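Local coordinates for protein phosphoribosylformylglycinamidine synthase 2 (Thermus thermophilus, PDB 3VIU) that belongs to the PurM-like, AIR synthase related family, with two pairs of N- and C-terminal family domains, and binds ADP and magnesium, at residues Leu31-Val36 with Glu298-Glu303; Glu76-Ala81 with Leu180-His185; Tyr167-Leu172 with Asn528-Lys533; Gln258-Ala263 with Arg307-Pro312. All coordinates share one frame; numbering follows the deposited sequence.

Contact 1 of 4, residues Leu31-Val36 with Glu298-Glu303; sequences LLLFKV and ELLLSE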
loop_
_atom_site.group_PDB
_atom_site.type_symbol
_atom_site.label_atom_id
_atom_site.label_comp_id
_atom_site.label_asym_id
_atom_site.label_seq_id
_atom_site.Cartn_x
_atom_site.Cartn_y
_atom_site.Cartn_z
ATOM N N LEU A 31 -21.420 -11.867 23.350
ATOM C CA LEU A 31 -20.958 -10.532 23.691
ATOM C C LEU A 31 -19.536 -10.359 23.163
ATOM O O LEU A 31 -19.215 -9.355 22.524
ATOM C CB LEU A 31 -20.973 -10.326 25.207
ATOM C CG LEU A 31 -21.583 -9.015 25.723
ATOM C CD1 LEU A 31 -21.254 -8.873 27.196
ATOM C CD2 LEU A 31 -21.042 -7.819 24.960
ATOM N N LEU A 32 -18.688 -11.348 23.434
ATOM C CA LEU A 32 -17.304 -11.309 22.987
ATOM C C LEU A 32 -17.214 -11.214 21.463
ATOM O O LEU A 32 -16.307 -10.575 20.931
ATOM C CB LEU A 32 -16.552 -12.542 23.511
ATOM C CG LEU A 32 -15.722 -12.364 24.798
ATOM C CD1 LEU A 32 -16.362 -11.349 25.716
ATOM C CD2 LEU A 32 -15.580 -13.702 25.510
ATOM N N LEU A 33 -18.160 -11.833 20.761
ATOM C CA LEU A 33 -18.167 -11.780 19.304
ATOM C C LEU A 33 -18.400 -10.341 18.823
ATOM O O LEU A 33 -17.712 -9.851 17.918
ATOM C CB LEU A 33 -19.256 -12.703 18.737
ATOM C CG LEU A 33 -19.144 -14.218 18.994
ATOM C CD1 LEU A 33 -20.294 -14.938 18.302
ATOM C CD2 LEU A 33 -17.813 -14.752 18.484
ATOM N N PHE A 34 -19.373 -9.664 19.427
ATOM C CA PHE A 34 -19.668 -8.291 19.045
ATOM C C PHE A 34 -18.521 -7.341 19.367
ATOM O O PHE A 34 -18.169 -6.490 18.552
ATOM C CB PHE A 34 -20.943 -7.799 19.728
ATOM C CG PHE A 34 -22.200 -8.221 19.029
ATOM C CD1 PHE A 34 -22.917 -9.332 19.462
ATOM C CD2 PHE A 34 -22.656 -7.522 17.917
ATOM C CE1 PHE A 34 -24.075 -9.738 18.791
ATOM C CE2 PHE A 34 -23.803 -7.920 17.244
ATOM C CZ PHE A 34 -24.514 -9.029 17.682
ATOM N N LYS A 35 -17.937 -7.488 20.550
ATOM C CA LYS A 35 -16.834 -6.627 20.943
ATOM C C LYS A 35 -15.801 -6.569 19.822
ATOM O O LYS A 35 -15.288 -5.499 19.497
ATOM C CB LYS A 35 -16.171 -7.138 22.229
ATOM C CG LYS A 35 -15.008 -6.262 22.701
ATOM C CD LYS A 35 -14.227 -6.879 23.862
ATOM C CE LYS A 35 -13.501 -8.158 23.439
ATOM N NZ LYS A 35 -12.606 -8.699 24.512
ATOM N N VAL A 36 -15.516 -7.717 19.214
ATOM C CA VAL A 36 -14.528 -7.790 18.143
ATOM C C VAL A 36 -15.059 -7.412 16.757
ATOM O O VAL A 36 -14.385 -6.709 16.004
ATOM C CB VAL A 36 -13.890 -9.204 18.079
ATOM C CG1 VAL A 36 -12.830 -9.260 16.979
ATOM C CG2 VAL A 36 -13.262 -9.549 19.428
ATOM N N GLU A 298 -12.469 -18.804 22.723
ATOM C CA GLU A 298 -11.068 -18.913 22.316
ATOM C C GLU A 298 -10.943 -19.451 20.897
ATOM O O GLU A 298 -10.140 -18.960 20.103
ATOM C CB GLU A 298 -10.304 -19.835 23.265
ATOM C CG GLU A 298 -9.960 -19.196 24.593
ATOM C CD GLU A 298 -9.347 -20.175 25.571
ATOM O OE1 GLU A 298 -8.787 -19.711 26.584
ATOM O OE2 GLU A 298 -9.434 -21.405 25.335
ATOM N N LEU A 299 -11.733 -20.468 20.579
ATOM C CA LEU A 299 -11.690 -21.045 19.247
ATOM C C LEU A 299 -12.254 -20.046 18.252
ATOM O O LEU A 299 -11.671 -19.809 17.191
ATOM C CB LEU A 299 -12.492 -22.351 19.206
ATOM C CG LEU A 299 -11.911 -23.500 20.051
ATOM C CD1 LEU A 299 -12.918 -24.631 20.167
ATOM C CD2 LEU A 299 -10.609 -23.990 19.426
ATOM N N LEU A 300 -13.378 -19.441 18.617
ATOM C CA LEU A 300 -14.053 -18.471 17.758
ATOM C C LEU A 300 -13.265 -17.199 17.454
ATOM O O LEU A 300 -13.335 -16.673 16.343
ATOM C CB LEU A 300 -15.398 -18.078 18.372
ATOM C CG LEU A 300 -16.536 -19.099 18.313
ATOM C CD1 LEU A 300 -17.637 -18.683 19.262
ATOM C CD2 LEU A 300 -17.064 -19.192 16.898
ATOM N N LEU A 301 -12.509 -16.708 18.428
ATOM C CA LEU A 301 -11.774 -15.469 18.224
ATOM C C LEU A 301 -10.275 -15.585 17.998
ATOM O O LEU A 301 -9.589 -14.578 17.844
ATOM C CB LEU A 301 -12.070 -14.522 19.388
ATOM C CG LEU A 301 -13.578 -14.294 19.551
ATOM C CD1 LEU A 301 -13.855 -13.233 20.596
ATOM C CD2 LEU A 301 -14.153 -13.882 18.213
ATOM N N SER A 302 -9.758 -16.807 17.982
ATOM C CA SER A 302 -8.340 -16.989 17.742
ATOM C C SER A 302 -8.003 -16.398 16.387
ATOM O O SER A 302 -8.798 -16.475 15.451
ATOM C CB SER A 302 -7.974 -18.466 17.717
ATOM O OG SER A 302 -6.670 -18.636 17.185
ATOM N N GLU A 303 -6.820 -15.810 16.281
ATOM C CA GLU A 303 -6.382 -15.237 15.020
ATOM C C GLU A 303 -5.096 -15.931 14.609
ATOM O O GLU A 303 -4.160 -15.290 14.138
ATOM C CB GLU A 303 -6.168 -13.730 15.170
ATOM C CG GLU A 303 -7.452 -12.999 15.536
ATOM C CD GLU A 303 -7.263 -11.507 15.733
ATOM O OE1 GLU A 303 -8.280 -10.812 15.975
ATOM O OE2 GLU A 303 -6.107 -11.034 15.646
#
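Leu-301 points into the side of helix 28-37, its two methyls taking most of the contact. Its CG is anti to its own carbonyl carbon (chi1 -55°), which carries the fork across to the other helix. CD1 goes furthest in: it reaches the backbone, 3.6 Å from Leu-32 O, and has CB of Leu-32 4.0 Å away. The same methyl meets Val-36 CG2 at 3.9 Å, and here the two side chains run alongside each other, heading opposite ways. CD2 takes the other branch and touches Leu-33 CD2 at 3.8 Å. The contact joins helix 28-37, from the N-terminal linker region, to helix 296-301, from the first C-terminal domain of the AIR synthase related type, so residues far apart in sequence share one buried apolar seam. Leu-33 sets off across the line to the other helix, and only its tip comes nearer. There it crosses both Leu-300 and Leu-301 obliquely, and its CD2 is also 4.0 Å from Leu-300 CD1. Beyond the two helices, Thr-266 of helix 264-275 packs on both Leu-33 and Leu-301, while Ile-8 of helix 2-8 covers Leu-32. Val-36, at the other end, also rests on Ala-263, and its side chain is about 10 Å from a bound ADP.

Contact 2 of 4, residues Glu76-Ala81 with Leu180-His185; sequences EGWAVA and LLREEH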
loop_
_atom_site.group_PDB
_atom_site.type_symbol
_atom_site.label_atom_id
_atom_site.label_comp_id
_atom_site.label_asym_id
_atom_site.label_seq_id
_atom_site.Cartn_x
_atom_site.Cartn_y
_atom_site.Cartn_z
ATOM N N GLU A 76 -4.867 -9.600 -22.528
ATOM C CA GLU A 76 -4.539 -10.926 -23.019
ATOM C C GLU A 76 -5.059 -12.024 -22.090
ATOM O O GLU A 76 -4.458 -13.092 -21.952
ATOM C CB GLU A 76 -3.026 -11.044 -23.235
ATOM C CG GLU A 76 -2.510 -10.035 -24.264
ATOM C CD GLU A 76 -1.054 -10.247 -24.673
ATOM O OE1 GLU A 76 -0.500 -9.349 -25.349
ATOM O OE2 GLU A 76 -0.464 -11.304 -24.336
ATOM N N GLY A 77 -6.193 -11.749 -21.455
ATOM C CA GLY A 77 -6.794 -12.726 -20.568
ATOM C C GLY A 77 -6.323 -12.690 -19.130
ATOM O O GLY A 77 -6.853 -13.427 -18.298
ATOM N N TRP A 78 -5.336 -11.852 -18.821
ATOM C CA TRP A 78 -4.842 -11.773 -17.450
ATOM C C TRP A 78 -5.476 -10.664 -16.625
ATOM O O TRP A 78 -5.925 -9.649 -17.154
ATOM C CB TRP A 78 -3.335 -11.576 -17.419
ATOM C CG TRP A 78 -2.577 -12.634 -18.095
ATOM C CD1 TRP A 78 -2.176 -12.648 -19.393
ATOM C CD2 TRP A 78 -2.080 -13.836 -17.503
ATOM N NE1 TRP A 78 -1.450 -13.783 -19.650
ATOM C CE2 TRP A 78 -1.377 -14.531 -18.505
ATOM C CE3 TRP A 78 -2.161 -14.393 -16.222
ATOM C CZ2 TRP A 78 -0.751 -15.758 -18.268
ATOM C CZ3 TRP A 78 -1.540 -15.615 -15.986
ATOM C CH2 TRP A 78 -0.843 -16.282 -17.006
ATOM N N ALA A 79 -5.497 -10.874 -15.315
ATOM C CA ALA A 79 -6.047 -9.906 -14.370
ATOM C C ALA A 79 -5.053 -9.782 -13.221
ATOM O O ALA A 79 -4.179 -10.638 -13.046
ATOM C CB ALA A 79 -7.399 -10.387 -13.845
ATOM N N VAL A 80 -5.177 -8.713 -12.443
ATOM C CA VAL A 80 -4.291 -8.499 -11.314
ATOM C C VAL A 80 -5.074 -8.092 -10.073
ATOM O O VAL A 80 -5.879 -7.158 -10.104
ATOM C CB VAL A 80 -3.228 -7.417 -11.626
ATOM C CG1 VAL A 80 -2.509 -6.995 -10.357
ATOM C CG2 VAL A 80 -2.223 -7.960 -12.617
ATOM N N ALA A 81 -4.844 -8.816 -8.986
ATOM C CA ALA A 81 -5.501 -8.517 -7.733
ATOM C C ALA A 81 -4.470 -7.831 -6.857
ATOM O O ALA A 81 -3.286 -8.160 -6.909
ATOM C CB ALA A 81 -5.979 -9.798 -7.067
ATOM N N LEU A 180 -1.435 -12.335 -9.716
ATOM C CA LEU A 180 -2.013 -12.454 -11.045
ATOM C C LEU A 180 -2.807 -13.731 -11.186
ATOM O O LEU A 180 -2.585 -14.712 -10.472
ATOM C CB LEU A 180 -0.946 -12.357 -12.152
ATOM C CG LEU A 180 -0.028 -13.499 -12.591
ATOM C CD1 LEU A 180 -0.821 -14.726 -12.994
ATOM C CD2 LEU A 180 0.792 -13.030 -13.777
ATOM N N LEU A 181 -3.748 -13.705 -12.115
ATOM C CA LEU A 181 -4.598 -14.847 -12.371
ATOM C C LEU A 181 -5.249 -14.701 -13.731
ATOM O O LEU A 181 -5.197 -13.639 -14.358
ATOM C CB LEU A 181 -5.689 -14.938 -11.303
ATOM C CG LEU A 181 -6.697 -13.785 -11.280
ATOM C CD1 LEU A 181 -7.880 -14.171 -10.410
ATOM C CD2 LEU A 181 -6.043 -12.511 -10.762
ATOM N N ARG A 182 -5.858 -15.787 -14.184
ATOM C CA ARG A 182 -6.565 -15.799 -15.445
ATOM C C ARG A 182 -7.942 -15.296 -15.058
ATOM O O ARG A 182 -8.529 -15.787 -14.101
ATOM C CB ARG A 182 -6.636 -17.226 -15.984
ATOM C CG ARG A 182 -5.266 -17.845 -16.237
ATOM C CD ARG A 182 -4.567 -17.120 -17.356
ATOM N NE ARG A 182 -5.360 -17.234 -18.572
ATOM C CZ ARG A 182 -5.164 -16.522 -19.677
ATOM N NH1 ARG A 182 -4.190 -15.622 -19.735
ATOM N NH2 ARG A 182 -5.956 -16.718 -20.723
ATOM N N GLU A 183 -8.440 -14.301 -15.781
ATOM C CA GLU A 183 -9.743 -13.715 -15.489
ATOM C C GLU A 183 -10.797 -14.797 -15.239
ATOM O O GLU A 183 -11.563 -14.737 -14.273
ATOM C CB GLU A 183 -10.170 -12.810 -16.651
ATOM C CG GLU A 183 -11.156 -11.724 -16.261
ATOM C CD GLU A 183 -11.402 -10.730 -17.382
ATOM O OE1 GLU A 183 -10.415 -10.297 -18.018
ATOM O OE2 GLU A 183 -12.578 -10.375 -17.620
ATOM N N GLU A 184 -10.810 -15.788 -16.119
ATOM C CA GLU A 184 -11.743 -16.907 -16.052
ATOM C C GLU A 184 -11.820 -17.567 -14.673
ATOM O O GLU A 184 -12.792 -18.256 -14.368
ATOM C CB GLU A 184 -11.330 -17.949 -17.089
ATOM C CG GLU A 184 -9.921 -18.493 -16.851
ATOM C CD GLU A 184 -9.376 -19.273 -18.031
ATOM O OE1 GLU A 184 -10.077 -20.188 -18.517
ATOM O OE2 GLU A 184 -8.242 -18.971 -18.467
ATOM N N HIS A 185 -10.798 -17.354 -13.847
ATOM C CA HIS A 185 -10.734 -17.953 -12.514
ATOM C C HIS A 185 -11.052 -16.997 -11.380
ATOM O O HIS A 185 -10.854 -17.340 -10.214
ATOM C CB HIS A 185 -9.339 -18.525 -12.266
ATOM C CG HIS A 185 -8.945 -19.600 -13.225
ATOM N ND1 HIS A 185 -7.629 -19.925 -13.474
ATOM C CD2 HIS A 185 -9.691 -20.438 -13.984
ATOM C CE1 HIS A 185 -7.580 -20.916 -14.345
ATOM N NE2 HIS A 185 -8.818 -21.246 -14.671
HETATM O O HOH W 1 -8.660 -15.630 -18.597
#
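Leu-180 packs against the indole of Trp-78: its CG sits between the backbone N and the carbonyl carbon (chi1 80°), and its CD1 meets the six-membered ring at CZ3, a tight 3.2 Å away. The backbone CH of the same leucine approaches Ala-79 O. One residue on, Leu-181 forms the hydrogen-bonded antiparallel pair with Ala-79, giving its O to Ala-79 N (2.9 Å) and its N to Ala-79 O (3.2 Å). Its CD2 lies 3.5 Å from Ala-79 O and also touches Ala-79 CB. These are neighbouring strands, 78-86 and 172-182, in the mixed sheet of the first PurM N-terminal-like domain. Arg-182 then bends at chi2 and chi3 and doubles back over Trp-78. Its CD makes a CH-pi contact, 3.7 Å from the centroid of the six-membered ring, while CZ stands 4.6 Å over the centroid of the five-membered ring in a cation-pi contact. The guanidinium is upright on the indole, their planes 84° apart, with NH1 the atom nearest the ring. NH1 also makes a weak bond to Glu-76 O, and NE makes a long, weak hydrogen bond to Glu-184 OE2 as part of a salt bridge. Glu-183 sends its N straight to Gly-77 O at 3.1 Å (172° at the hydrogen), and its carboxylate pairs with Arg-73. A water bonded to Gly-77 O, 2.9 Å away, reaches on to Glu-184 N.

Contact 3 of 4, residues Tyr167-Leu172 with Asn528-Lys533; sequences YRENPL and NESGGK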
loop_
_atom_site.group_PDB
_atom_site.type_symbol
_atom_site.label_atom_id
_atom_site.label_comp_id
_atom_site.label_asym_id
_atom_site.label_seq_id
_atom_site.Cartn_x
_atom_site.Cartn_y
_atom_site.Cartn_z
ATOM N N TYR A 167 5.965 10.101 13.953
ATOM C CA TYR A 167 5.783 8.663 14.043
ATOM C C TYR A 167 6.547 8.047 15.203
ATOM O O TYR A 167 6.549 6.826 15.367
ATOM C CB TYR A 167 6.230 7.994 12.735
ATOM C CG TYR A 167 5.449 8.408 11.500
ATOM C CD1 TYR A 167 4.105 8.067 11.343
ATOM C CD2 TYR A 167 6.076 9.105 10.464
ATOM C CE1 TYR A 167 3.404 8.408 10.176
ATOM C CE2 TYR A 167 5.387 9.450 9.298
ATOM C CZ TYR A 167 4.057 9.100 9.156
ATOM O OH TYR A 167 3.403 9.433 7.992
ATOM N N ARG A 168 7.197 8.886 16.001
ATOM C CA ARG A 168 7.968 8.402 17.145
ATOM C C ARG A 168 7.156 7.424 18.008
ATOM O O ARG A 168 7.612 6.317 18.276
ATOM C CB ARG A 168 8.441 9.579 18.008
ATOM C CG ARG A 168 9.478 9.214 19.070
ATOM C CD ARG A 168 9.592 10.299 20.144
ATOM N NE ARG A 168 9.602 11.647 19.573
ATOM C CZ ARG A 168 10.586 12.132 18.826
ATOM N NH1 ARG A 168 10.515 13.361 18.339
ATOM N NH2 ARG A 168 11.646 11.385 18.574
ATOM N N GLU A 169 5.959 7.828 18.427
ATOM C CA GLU A 169 5.106 6.978 19.267
ATOM C C GLU A 169 4.322 5.905 18.540
ATOM O O GLU A 169 4.115 4.815 19.069
ATOM C CB GLU A 169 4.117 7.825 20.070
ATOM C CG GLU A 169 4.682 8.322 21.368
ATOM C CD GLU A 169 5.985 9.041 21.164
ATOM O OE1 GLU A 169 6.004 10.025 20.393
ATOM O OE2 GLU A 169 6.993 8.620 21.769
ATOM N N ASN A 170 3.866 6.207 17.336
ATOM C CA ASN A 170 3.095 5.231 16.585
ATOM C C ASN A 170 3.686 4.985 15.204
ATOM O O ASN A 170 3.380 5.703 14.255
ATOM C CB ASN A 170 1.646 5.703 16.451
ATOM C CG ASN A 170 1.006 6.022 17.798
ATOM O OD1 ASN A 170 1.357 7.003 18.455
ATOM N ND2 ASN A 170 0.064 5.184 18.216
ATOM N N PRO A 171 4.553 3.968 15.075
ATOM C CA PRO A 171 5.138 3.696 13.764
ATOM C C PRO A 171 4.084 3.077 12.842
ATOM O O PRO A 171 3.026 2.628 13.299
ATOM C CB PRO A 171 6.278 2.735 14.096
ATOM C CG PRO A 171 5.726 1.968 15.255
ATOM C CD PRO A 171 5.108 3.061 16.095
ATOM N N LEU A 172 4.363 3.062 11.547
ATOM C CA LEU A 172 3.420 2.483 10.610
ATOM C C LEU A 172 4.071 1.403 9.773
ATOM O O LEU A 172 5.208 1.542 9.326
ATOM C CB LEU A 172 2.847 3.553 9.678
ATOM C CG LEU A 172 2.016 4.700 10.257
ATOM C CD1 LEU A 172 1.486 5.536 9.109
ATOM C CD2 LEU A 172 0.865 4.163 11.093
ATOM N N ASN A 528 -4.116 5.945 15.708
ATOM C CA ASN A 528 -2.660 5.911 15.703
ATOM C C ASN A 528 -2.167 7.201 16.337
ATOM O O ASN A 528 -1.766 8.133 15.649
ATOM C CB ASN A 528 -2.127 5.776 14.274
ATOM C CG ASN A 528 -2.376 4.400 13.698
ATOM O OD1 ASN A 528 -1.762 3.428 14.123
ATOM N ND2 ASN A 528 -3.292 4.306 12.735
ATOM N N GLU A 529 -2.240 7.253 17.661
ATOM C CA GLU A 529 -1.799 8.414 18.415
ATOM C C GLU A 529 -1.660 8.033 19.876
ATOM O O GLU A 529 -2.240 7.048 20.333
ATOM C CB GLU A 529 -2.804 9.571 18.282
ATOM C CG GLU A 529 -4.111 9.384 19.047
ATOM C CD GLU A 529 -5.038 10.595 18.940
ATOM O OE1 GLU A 529 -5.462 10.919 17.813
ATOM O OE2 GLU A 529 -5.344 11.225 19.979
ATOM N N SER A 530 -0.878 8.816 20.605
ATOM C CA SER A 530 -0.686 8.587 22.024
ATOM C C SER A 530 -0.397 9.923 22.698
ATOM O O SER A 530 0.385 10.733 22.194
ATOM C CB SER A 530 0.470 7.618 22.254
ATOM O OG SER A 530 1.684 8.174 21.800
ATOM N N GLY A 531 -1.054 10.155 23.831
ATOM C CA GLY A 531 -0.856 11.394 24.559
ATOM C C GLY A 531 -1.242 12.638 23.780
ATOM O O GLY A 531 -0.588 13.673 23.894
ATOM N N GLY A 532 -2.307 12.550 22.990
ATOM C CA GLY A 532 -2.728 13.707 22.224
ATOM C C GLY A 532 -1.841 13.986 21.021
ATOM O O GLY A 532 -2.070 14.951 20.292
ATOM N N LYS A 533 -0.814 13.165 20.815
ATOM C CA LYS A 533 0.064 13.350 19.658
ATOM C C LYS A 533 -0.424 12.467 18.507
ATOM O O LYS A 533 -0.415 11.245 18.611
ATOM C CB LYS A 533 1.510 12.981 20.000
ATOM C CG LYS A 533 2.466 13.227 18.841
ATOM C CD LYS A 533 3.866 12.743 19.146
ATOM C CE LYS A 533 4.767 12.907 17.941
ATOM N NZ LYS A 533 6.128 12.393 18.203
HETATM O O HOH W 2 -0.120 3.012 15.988
#
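Asn-170 lies against the backbone of Asn-528 and Glu-529, where the loop before strand 172-182 meets a small beta hairpin whose type I' turn runs from Ser-530 to Lys-533. The loop belongs to the first PurM N-terminal-like domain and the hairpin to the second, so the contact ties the two related halves together. Start at CB of Asn-170, which faces the hairpin and sits 4.1 Å from Asn-528 C. From there CG, anti to its own carbonyl carbon (chi1 -54°), comes 3.5 Å from Glu-529 N. The branch OD1 goes over Glu-529, 3.5 Å from its CA. The other branch, ND2, ends beside Glu-529 N, but both are donors and make no bond; ND2 instead gives a hydrogen to a water at 3.1 Å. That water also donates to Asn-528 OD1, though at a modelled distance too short to be trusted in detail. Asn-528 is itself held at ND2 by Ser-525 OG and Leu-489 O, and its side chain is about 5 Å from a bound phosphate ion. Toward the other end of the contact the chemistry turns ionic. Lys-533 is extended along its whole length and crosses Glu-169 at about a right angle. Its NZ also bonds to Glu-165 O and comes within 3.8 Å of Arg-168 NE, a like-charge neighbour whose guanidinium is paired with Glu-131. The salt bridge itself runs from Lys-533 NZ to Glu-169 OE1 at 3.2 Å, almost in line with the carboxylate's C-O bond.

Contact 4 of 4, residues Gln258-Ala263 with Arg307-Pro312; sequences QDMGAA and RMVLVP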
loop_
_atom_site.group_PDB
_atom_site.type_symbol
_atom_site.label_atom_id
_atom_site.label_comp_id
_atom_site.label_asym_id
_atom_site.label_seq_id
_atom_site.Cartn_x
_atom_site.Cartn_y
_atom_site.Cartn_z
ATOM N N GLN A 258 -12.213 -17.879 1.721
ATOM C CA GLN A 258 -12.032 -16.826 2.705
ATOM C C GLN A 258 -10.802 -17.086 3.547
ATOM O O GLN A 258 -10.547 -18.217 3.964
ATOM C CB GLN A 258 -13.248 -16.744 3.633
ATOM C CG GLN A 258 -14.200 -15.629 3.306
ATOM C CD GLN A 258 -13.503 -14.287 3.267
ATOM O OE1 GLN A 258 -12.944 -13.835 4.263
ATOM N NE2 GLN A 258 -13.524 -13.649 2.111
ATOM N N ASP A 259 -10.027 -16.040 3.790
ATOM C CA ASP A 259 -8.855 -16.185 4.629
ATOM C C ASP A 259 -9.307 -15.800 6.017
ATOM O O ASP A 259 -10.309 -15.105 6.192
ATOM C CB ASP A 259 -7.720 -15.260 4.180
ATOM C CG ASP A 259 -8.159 -13.818 4.054
ATOM O OD1 ASP A 259 -9.003 -13.534 3.175
ATOM O OD2 ASP A 259 -7.666 -12.971 4.829
HETATM N N MSE A 260 -8.572 -16.266 7.010
HETATM C CA MSE A 260 -8.908 -15.944 8.375
HETATM C C MSE A 260 -7.876 -14.973 8.912
HETATM O O MSE A 260 -6.672 -15.213 8.829
HETATM C CB MSE A 260 -8.968 -17.223 9.203
HETATM C CG MSE A 260 -10.067 -18.148 8.716
HETATM SE SE MSE A 260 -10.308 -19.693 9.809
HETATM C CE MSE A 260 -10.296 -18.828 11.525
ATOM N N GLY A 261 -8.359 -13.853 9.427
ATOM C CA GLY A 261 -7.465 -12.854 9.967
ATOM C C GLY A 261 -8.031 -12.355 11.269
ATOM O O GLY A 261 -8.290 -13.133 12.184
ATOM N N ALA A 262 -8.228 -11.049 11.348
ATOM C CA ALA A 262 -8.778 -10.443 12.544
ATOM C C ALA A 262 -10.149 -11.058 12.805
ATOM O O ALA A 262 -10.987 -11.111 11.905
ATOM C CB ALA A 262 -8.903 -8.938 12.348
ATOM N N ALA A 263 -10.358 -11.529 14.033
ATOM C CA ALA A 263 -11.628 -12.131 14.433
ATOM C C ALA A 263 -11.771 -13.570 13.932
ATOM O O ALA A 263 -12.850 -14.159 14.007
ATOM C CB ALA A 263 -12.796 -11.270 13.935
ATOM N N ARG A 307 -4.466 -19.857 8.185
ATOM C CA ARG A 307 -5.704 -20.629 8.235
ATOM C C ARG A 307 -6.553 -20.169 7.054
ATOM O O ARG A 307 -6.561 -18.985 6.708
ATOM C CB ARG A 307 -6.441 -20.409 9.556
ATOM C CG ARG A 307 -5.846 -21.178 10.721
ATOM C CD ARG A 307 -6.709 -21.001 11.945
ATOM N NE ARG A 307 -6.858 -19.588 12.277
ATOM C CZ ARG A 307 -7.744 -19.112 13.146
ATOM N NH1 ARG A 307 -8.571 -19.937 13.778
ATOM N NH2 ARG A 307 -7.807 -17.808 13.374
HETATM N N MSE A 308 -7.266 -21.108 6.442
HETATM C CA MSE A 308 -8.061 -20.797 5.264
HETATM C C MSE A 308 -9.421 -21.503 5.246
HETATM O O MSE A 308 -9.538 -22.671 5.622
HETATM C CB MSE A 308 -7.258 -21.202 4.019
HETATM C CG MSE A 308 -7.636 -20.487 2.738
HETATM SE SE MSE A 308 -6.908 -18.680 2.681
HETATM C CE MSE A 308 -5.304 -19.017 1.635
ATOM N N VAL A 309 -10.443 -20.783 4.795
ATOM C CA VAL A 309 -11.792 -21.321 4.676
ATOM C C VAL A 309 -12.083 -21.554 3.186
ATOM O O VAL A 309 -11.833 -20.673 2.363
ATOM C CB VAL A 309 -12.835 -20.325 5.240
ATOM C CG1 VAL A 309 -14.233 -20.743 4.839
ATOM C CG2 VAL A 309 -12.729 -20.272 6.755
ATOM N N LEU A 310 -12.589 -22.736 2.835
ATOM C CA LEU A 310 -12.909 -23.025 1.437
ATOM C C LEU A 310 -14.272 -23.696 1.276
ATOM O O LEU A 310 -14.654 -24.553 2.073
ATOM C CB LEU A 310 -11.823 -23.896 0.796
ATOM C CG LEU A 310 -10.392 -23.356 0.859
ATOM C CD1 LEU A 310 -9.765 -23.777 2.169
ATOM C CD2 LEU A 310 -9.575 -23.888 -0.293
ATOM N N VAL A 311 -14.996 -23.296 0.236
ATOM C CA VAL A 311 -16.325 -23.830 -0.049
ATOM C C VAL A 311 -16.278 -24.561 -1.376
ATOM O O VAL A 311 -16.271 -23.937 -2.440
ATOM C CB VAL A 311 -17.374 -22.695 -0.164
ATOM C CG1 VAL A 311 -18.763 -23.280 -0.388
ATOM C CG2 VAL A 311 -17.348 -21.829 1.087
ATOM N N PRO A 312 -16.239 -25.898 -1.336
ATOM C CA PRO A 312 -16.194 -26.662 -2.585
ATOM C C PRO A 312 -17.524 -26.610 -3.324
ATOM O O PRO A 312 -18.589 -26.553 -2.702
ATOM C CB PRO A 312 -15.859 -28.076 -2.117
ATOM C CG PRO A 312 -16.554 -28.150 -0.775
ATOM C CD PRO A 312 -16.236 -26.790 -0.158
HETATM O O HOH W 3 -4.738 -17.246 9.233
#
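The ADP pocket takes one residue from this contact: Asp-259, on strand 254-259, which pairs with Met-308 on the adjoining strand 307-312. Both strands belong to the mixed sheet of the first C-terminal domain, and 254-259 is one of its two edge strands within the chain. Gln-258 and Val-309 make the hydrogen-bonded antiparallel pair, with Gln-258 N on Val-309 O at 2.9 Å and Val-309 N on Gln-258 O at 2.7 Å. Asp-259 and Met-308 follow as the non-hydrogen-bonded pair; the selenium of Met-308, modelled as selenomethionine, lies 3.8 Å from Asp-259 CB. Past this point the two segments are held more loosely, by a weak bond from Met-260 N to Arg-307 O and by a water bridging Met-260 O and Arg-307 N. On the Gln-258 and Val-309 side, Met-260, also selenomethionine, crosses Val-309 at about a right angle, its CG 3.9 Å from Val-309 CG2. The modelled tip of Met-260 near Arg-307 is doubtful. The Arg-307 guanidinium is gripped by Ser-302 O, Ser-304 O and Thr-204 OG1. Asp-259 has CG between its backbone N and carbonyl carbon (chi1 53°), and its carboxylate leads away from Met-308 toward ADP, with Asp-109 close by. Backbone bonds do the strand pairing without using the Asp-259 carboxylate, consistent with that group being available to the nucleotide.

Overall arrangement
Contacts 1 and 4 are buried and adjoin each other, three of their four segments in the first C-terminal domain and 31-36 in the linker: helix 296-301 is followed by strand 307-312, and Glu-303 OE1 to Ala-263 N connects them directly. Contact 1 joins helices purely by aliphatic packing; contact 4 joins strands by backbone bonds and brings an acidic group to ADP. Contacts 2 and 3 are only partly buried. Both involve the first N-terminal domain, yet lie on opposite sides of the chain's centre, their centres about 40 Å apart. Contact 2 is again a strand pair, but with a cation-pi contact beside it, whereas contact 3 bridges the two halves through water and a salt bridge.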